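Local coordinates for protein BIFUNCTIONAL PROTEIN Proline utilization A (PutA) (Corynebacterium freiburgense, PDB 5UX5) that catalyses the two-step oxidation of proline to glutamate, using an FAD-dependent proline dehydrogenase and an NAD-dependent aldehyde dehydrogenase joined in one chain, at residues 693-698 against 727-732; 719-724 against 821-826. All coordinates share one frame; numbering follows the deposited sequence.

Interaction 1 (693-698 against 727-732); sequences SGKNAI and AASLVI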
loop_
_atom_site.group_PDB
_atom_site.type_symbol
_atom_site.label_atom_id
_atom_site.label_comp_id
_atom_site.label_asym_id
_atom_site.label_seq_id
_atom_site.Cartn_x
_atom_site.Cartn_y
_atom_site.Cartn_z
ATOM N N SER A 693 20.305 -3.525 0.245
ATOM C CA SER A 693 19.483 -4.731 0.395
ATOM C C SER A 693 19.224 -5.090 1.862
ATOM O O SER A 693 19.806 -4.489 2.769
ATOM C CB SER A 693 20.134 -5.908 -0.349
ATOM O OG SER A 693 19.342 -7.082 -0.298
ATOM N N GLY A 694 18.361 -6.073 2.102
ATOM C CA GLY A 694 17.981 -6.456 3.446
ATOM C C GLY A 694 17.412 -7.856 3.450
ATOM O O GLY A 694 17.077 -8.419 2.403
ATOM N N LYS A 695 17.364 -8.436 4.648
ATOM C CA LYS A 695 16.823 -9.768 4.925
ATOM C C LYS A 695 15.714 -9.570 5.957
ATOM O O LYS A 695 15.933 -9.686 7.166
ATOM C CB LYS A 695 17.921 -10.742 5.440
ATOM C CG LYS A 695 17.465 -12.224 5.466
ATOM C CD LYS A 695 17.126 -12.686 4.059
ATOM C CE LYS A 695 16.509 -14.067 4.011
ATOM N NZ LYS A 695 16.338 -14.481 2.585
ATOM N N ASN A 696 14.507 -9.352 5.474
ATOM C CA ASN A 696 13.441 -8.755 6.261
ATOM C C ASN A 696 12.397 -9.799 6.628
ATOM O O ASN A 696 12.080 -10.680 5.826
ATOM C CB ASN A 696 12.805 -7.628 5.462
ATOM C CG ASN A 696 13.836 -6.707 4.891
ATOM O OD1 ASN A 696 14.584 -6.078 5.636
ATOM N ND2 ASN A 696 13.918 -6.643 3.563
ATOM N N ALA A 697 11.863 -9.683 7.838
ATOM C CA ALA A 697 10.930 -10.648 8.379
ATOM C C ALA A 697 9.670 -9.937 8.828
ATOM O O ALA A 697 9.691 -8.736 9.126
ATOM C CB ALA A 697 11.531 -11.407 9.557
ATOM N N ILE A 698 8.564 -10.686 8.845
ATOM C CA ILE A 698 7.325 -10.263 9.497
ATOM C C ILE A 698 7.003 -11.285 10.571
ATOM O O ILE A 698 6.859 -12.479 10.273
ATOM C CB ILE A 698 6.157 -10.114 8.507
ATOM C CG1 ILE A 698 6.390 -8.950 7.560
ATOM C CG2 ILE A 698 4.783 -10.020 9.210
ATOM C CD1 ILE A 698 5.245 -8.840 6.560
ATOM N N ALA A 727 11.746 -6.611 0.583
ATOM C CA ALA A 727 10.852 -7.754 0.463
ATOM C C ALA A 727 10.818 -8.568 1.747
ATOM O O ALA A 727 11.782 -8.606 2.507
ATOM C CB ALA A 727 11.300 -8.642 -0.703
ATOM N N ALA A 728 9.674 -9.195 2.008
ATOM C CA ALA A 728 9.528 -10.087 3.153
ATOM C C ALA A 728 10.016 -11.466 2.733
ATOM O O ALA A 728 9.351 -12.170 1.982
ATOM C CB ALA A 728 8.085 -10.127 3.639
ATOM N N SER A 729 11.194 -11.833 3.196
ATOM C CA SER A 729 11.810 -13.105 2.893
ATOM C C SER A 729 11.516 -14.122 3.965
ATOM O O SER A 729 11.557 -15.328 3.708
ATOM C CB SER A 729 13.327 -12.913 2.786
ATOM O OG SER A 729 13.856 -13.348 1.544
ATOM N N LEU A 730 11.163 -13.657 5.137
ATOM C CA LEU A 730 10.919 -14.509 6.275
ATOM C C LEU A 730 9.608 -14.083 6.911
ATOM O O LEU A 730 9.317 -12.887 7.018
ATOM C CB LEU A 730 12.078 -14.392 7.267
ATOM C CG LEU A 730 13.481 -14.654 6.687
ATOM C CD1 LEU A 730 14.569 -14.089 7.573
ATOM C CD2 LEU A 730 13.750 -16.137 6.501
ATOM N N VAL A 731 8.811 -15.068 7.298
ATOM C CA VAL A 731 7.709 -14.897 8.234
ATOM C C VAL A 731 8.018 -15.791 9.441
ATOM O O VAL A 731 8.327 -16.984 9.286
ATOM C CB VAL A 731 6.338 -15.203 7.559
ATOM C CG1 VAL A 731 6.273 -16.599 7.021
ATOM C CG2 VAL A 731 5.137 -14.943 8.473
ATOM N N ILE A 732 7.998 -15.196 10.632
ATOM C CA ILE A 732 8.324 -15.882 11.880
ATOM C C ILE A 732 7.031 -15.965 12.672
ATOM O O ILE A 732 6.502 -14.935 13.105
ATOM C CB ILE A 732 9.390 -15.138 12.702
ATOM C CG1 ILE A 732 10.627 -14.802 11.890
ATOM C CG2 ILE A 732 9.800 -15.929 13.925
ATOM C CD1 ILE A 732 11.545 -13.937 12.684
#
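Lys695 and Ser729 meet tip to tip. Lys695 NZ donates a hydrogen bond to Ser729 OG over 2.9 Å. The lysine chain leaves with CG anti to the backbone N (chi1 -168°), bends at chi2 and then runs straight, which carries its end to the serine. Its last methylene also rests there, with Lys695 CE 3.6 Å from Ser729 CB. NZ has further partners in His818 O, a hydrogen bond, and the ring of Phe815, a cation-pi contact. The side chain of Leu730 crosses that of Lys695 at about a right angle, with Leu730 CD1 4.0 Å from Lys695 CG.

Asn696 uses its amide nitrogen. Asn696 ND2 donates to Ala727 O at 3.1 Å, and this oxygen lies in the plane of the amide. ND2 also bonds Cys725 O, and OD1 accepts from Thr848 N. Partners at both ends of the amide fix its rotation.

Beyond these polar groups the segments pair as parallel strands, 696-700 and 728-734. Helix 706-718 connects them, making a beta-alpha-beta unit of the aldehyde dehydrogenase part. Asn696 O is gripped by two successive backbone donors, Ser729 N at 3.0 Å and Leu730 N at 3.2 Å. Next, Ile698 N bonds Leu730 O, and Ile732 N bonds Ile698 O.

Ala697 and Leu730 lie side by side on one face of the sheet, their CB atoms 3.8 Å apart. Ile732 CD1 reaches the same methyl of Ala697. Helix 833-841 packs on Ala697 and Ile732. Ile698 and Val731 point to the other face, against Val713 of helix 706-718. There Ile698 CD1 extends back to Ala728 CB, 4.3 Å away.

Interaction 2 (719-724 against 821-826); sequences GHAGQK and FGPVLG. With NAD (nicotinamide-adenine-dinucleotide), chain F.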
loop_
_atom_site.group_PDB
_atom_site.type_symbol
_atom_site.label_atom_id
_atom_site.label_comp_id
_atom_site.label_asym_id
_atom_site.label_seq_id
_atom_site.Cartn_x
_atom_site.Cartn_y
_atom_site.Cartn_z
ATOM N N GLY A 719 5.587 -9.214 -4.250
ATOM C CA GLY A 719 5.551 -8.084 -5.160
ATOM C C GLY A 719 6.874 -7.951 -5.894
ATOM O O GLY A 719 7.942 -8.179 -5.328
ATOM N N HIS A 720 6.802 -7.636 -7.183
ATOM C CA HIS A 720 7.999 -7.563 -8.034
ATOM C C HIS A 720 8.837 -8.829 -7.877
ATOM O O HIS A 720 10.068 -8.787 -7.872
ATOM C CB HIS A 720 8.817 -6.301 -7.740
ATOM C CG HIS A 720 9.709 -5.859 -8.867
ATOM N ND1 HIS A 720 9.732 -6.487 -10.094
ATOM C CD2 HIS A 720 10.591 -4.829 -8.958
ATOM C CE1 HIS A 720 10.612 -5.888 -10.877
ATOM N NE2 HIS A 720 11.141 -4.874 -10.216
ATOM N N ALA A 721 8.148 -9.966 -7.713
ATOM C CA ALA A 721 8.756 -11.298 -7.608
ATOM C C ALA A 721 9.776 -11.395 -6.477
ATOM O O ALA A 721 10.711 -12.185 -6.551
ATOM C CB ALA A 721 9.395 -11.707 -8.935
ATOM N N GLY A 722 9.601 -10.618 -5.409
ATOM C CA GLY A 722 10.554 -10.566 -4.311
ATOM C C GLY A 722 11.824 -9.774 -4.575
ATOM O O GLY A 722 12.778 -9.887 -3.792
ATOM N N GLN A 723 11.867 -8.975 -5.647
ATOM C CA GLN A 723 13.095 -8.299 -6.074
ATOM C C GLN A 723 13.176 -6.908 -5.450
ATOM O O GLN A 723 13.341 -5.890 -6.126
ATOM C CB GLN A 723 13.165 -8.223 -7.601
ATOM C CG GLN A 723 13.087 -9.588 -8.347
ATOM C CD GLN A 723 13.085 -9.434 -9.866
ATOM O OE1 GLN A 723 14.060 -9.737 -10.542
ATOM N NE2 GLN A 723 11.967 -8.975 -10.401
ATOM N N LYS A 724 13.082 -6.877 -4.125
ATOM C CA LYS A 724 13.058 -5.625 -3.397
ATOM C C LYS A 724 13.996 -5.717 -2.212
ATOM O O LYS A 724 14.021 -6.729 -1.508
ATOM C CB LYS A 724 11.630 -5.283 -2.935
ATOM C CG LYS A 724 10.695 -4.809 -4.055
ATOM C CD LYS A 724 9.307 -4.636 -3.507
ATOM C CE LYS A 724 8.304 -4.123 -4.521
ATOM N NZ LYS A 724 6.932 -4.411 -4.004
ATOM N N PHE A 821 16.701 -12.229 -3.163
ATOM C CA PHE A 821 16.176 -11.267 -4.127
ATOM C C PHE A 821 15.325 -11.956 -5.193
ATOM O O PHE A 821 15.485 -11.734 -6.392
ATOM C CB PHE A 821 17.318 -10.472 -4.766
ATOM C CG PHE A 821 17.104 -8.993 -4.756
ATOM C CD1 PHE A 821 17.187 -8.281 -3.566
ATOM C CD2 PHE A 821 16.826 -8.301 -5.927
ATOM C CE1 PHE A 821 16.988 -6.896 -3.525
ATOM C CE2 PHE A 821 16.634 -6.921 -5.890
ATOM C CZ PHE A 821 16.713 -6.223 -4.679
ATOM N N GLY A 822 14.408 -12.800 -4.739
ATOM C CA GLY A 822 13.544 -13.541 -5.626
ATOM C C GLY A 822 12.276 -14.015 -4.940
ATOM O O GLY A 822 11.984 -13.643 -3.804
ATOM N N PRO A 823 11.514 -14.803 -5.606
ATOM C CA PRO A 823 10.170 -15.177 -5.123
ATOM C C PRO A 823 10.175 -16.370 -4.165
ATOM O O PRO A 823 9.542 -17.399 -4.419
ATOM C CB PRO A 823 9.433 -15.499 -6.429
ATOM C CG PRO A 823 10.514 -15.531 -7.523
ATOM C CD PRO A 823 11.836 -15.452 -6.879
ATOM N N VAL A 824 10.884 -16.231 -3.043
ATOM C CA VAL A 824 11.044 -17.296 -2.061
ATOM C C VAL A 824 10.813 -16.718 -0.675
ATOM O O VAL A 824 11.489 -15.766 -0.270
ATOM C CB VAL A 824 12.441 -17.938 -2.125
ATOM C CG1 VAL A 824 12.528 -19.146 -1.190
ATOM C CG2 VAL A 824 12.826 -18.290 -3.557
ATOM N N LEU A 825 9.897 -17.325 0.059
ATOM C CA LEU A 825 9.566 -16.960 1.422
ATOM C C LEU A 825 9.889 -18.130 2.322
ATOM O O LEU A 825 9.592 -19.270 1.975
ATOM C CB LEU A 825 8.090 -16.632 1.543
ATOM C CG LEU A 825 7.517 -16.524 2.945
ATOM C CD1 LEU A 825 8.042 -15.265 3.605
ATOM C CD2 LEU A 825 6.001 -16.507 2.840
ATOM N N GLY A 826 10.490 -17.863 3.474
ATOM C CA GLY A 826 10.795 -18.906 4.450
ATOM C C GLY A 826 10.003 -18.694 5.729
ATOM O O GLY A 826 9.862 -17.561 6.198
HETATM P PA NAD F . 25.346 -3.730 -8.338
HETATM O O1A NAD F . 25.519 -3.522 -6.793
HETATM O O2A NAD F . 26.473 -4.672 -8.879
HETATM O O5B NAD F . 25.494 -2.356 -9.086
HETATM C C5B NAD F . 24.548 -1.318 -8.996
HETATM C C4B NAD F . 25.007 -0.118 -9.823
HETATM O O4B NAD F . 26.414 0.134 -9.741
HETATM C C3B NAD F . 24.635 -0.267 -11.266
HETATM O O3B NAD F . 24.394 0.959 -11.862
HETATM C C2B NAD F . 25.876 -0.912 -11.737
HETATM O O2B NAD F . 25.999 -1.000 -13.113
HETATM C C1B NAD F . 26.914 -0.086 -11.048
HETATM N N9A NAD F . 28.222 -0.730 -11.033
HETATM C C8A NAD F . 28.555 -1.929 -10.429
HETATM N N7A NAD F . 29.860 -2.198 -10.637
HETATM C C5A NAD F . 30.443 -1.170 -11.394
HETATM C C6A NAD F . 31.717 -0.905 -11.885
HETATM N N6A NAD F . 32.827 -1.803 -11.679
HETATM N N1A NAD F . 31.934 0.221 -12.587
HETATM C C2A NAD F . 30.939 1.111 -12.834
HETATM N N3A NAD F . 29.680 0.890 -12.364
HETATM C C4A NAD F . 29.406 -0.224 -11.652
HETATM O O3 NAD F . 23.858 -4.282 -8.541
HETATM P PN NAD F . 23.313 -5.380 -9.584
HETATM O O1N NAD F . 24.386 -6.088 -10.384
HETATM O O2N NAD F . 22.527 -4.650 -10.633
HETATM O O5D NAD F . 22.436 -6.405 -8.705
HETATM C C5D NAD F . 23.097 -7.099 -7.657
HETATM C C4D NAD F . 22.269 -7.435 -6.413
HETATM O O4D NAD F . 21.770 -6.333 -5.692
HETATM C C3D NAD F . 21.056 -8.279 -6.595
HETATM O O3D NAD F . 21.302 -9.563 -7.036
HETATM C C2D NAD F . 20.619 -8.295 -5.184
HETATM O O2D NAD F . 21.138 -9.413 -4.556
HETATM C C1D NAD F . 21.111 -6.979 -4.625
#
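The ring of Phe821 lies flat against the peptide that links Gln723 to Lys724. Gln723 C sits 3.4 Å above the ring plane, offset toward the rim. The opposite face meets the nicotinamide-side ribose of NAD, also toward the rim, with Phe821 CG 3.6 Å from NAD C2D. Backbone and cofactor thus hold the phenyl between them. Phe821 belongs to the NAD pocket and to the Glu-x-Phe-Gly-Pro stretch of the aldehyde dehydrogenase family, whose Glu819 is hydrogen-bonded to NAD.

Apolar contacts extend this packing. Gln723 CB lies on the same side of the ring as the peptide, 4.0 Å from Phe821 CD2. Farther along, Ala721 CB meets Pro823 CG at 4.2 Å.

No conventional hydrogen bond joins the segments. Their backbones instead share a C-H...O contact, Gly722 CA to Gly822 O at 3.4 Å, nearly straight at the hydrogen (164°). Gly722 has a positive phi (76°), which favours glycine, and with no side chain it lets the two backbones come close.

Hydrogen bonds shape the 719-724 loop. Gln723 centres an inverse gamma turn, whose bond from Lys724 N to Gly722 O is weak. Gln723 CG is anti to the carbonyl carbon (chi1 -57°), which brings the side-chain amide back to His720 O. That oxygen accepts from Gln723 N at 2.9 Å and Gln723 NE2 at 3.2 Å, from opposite faces of its plane. Gln723 OE1 accepts a hydrogen bond from Ile767 N. Lys724 NZ forms a salt bridge with Glu552.

The loop 719-724 runs from helix 706-718 toward strand 728-734. Segment 821-826 leads into strand 824-830, between strands 728-734 and 804-807. Leu825 packs on helix 706-718, while Pro823 and Val824 touch helix 772-779.

In the fold
Both interactions are buried in the aldehyde dehydrogenase part, with centres 9 Å apart, and neither is a surface contact. Interaction 1 joins two neighbouring strands, so backbone hydrogen bonds dominate it. Interaction 2 lies nearer the NAD end of the same framework and joins loops, so packing of a ring between backbone and NAD, with a C-H...O contact, takes over. Helix 706-718 relates them: it crosses between the strands of interaction 1, and the loop of interaction 2 follows it. The sheet also ties them directly. Gly826 is a probable hydrogen-bond partner of both Ser729 O and Val731 N, setting strand 824-830 beside 728-734. Ala727 CB also packs on Gly722 O.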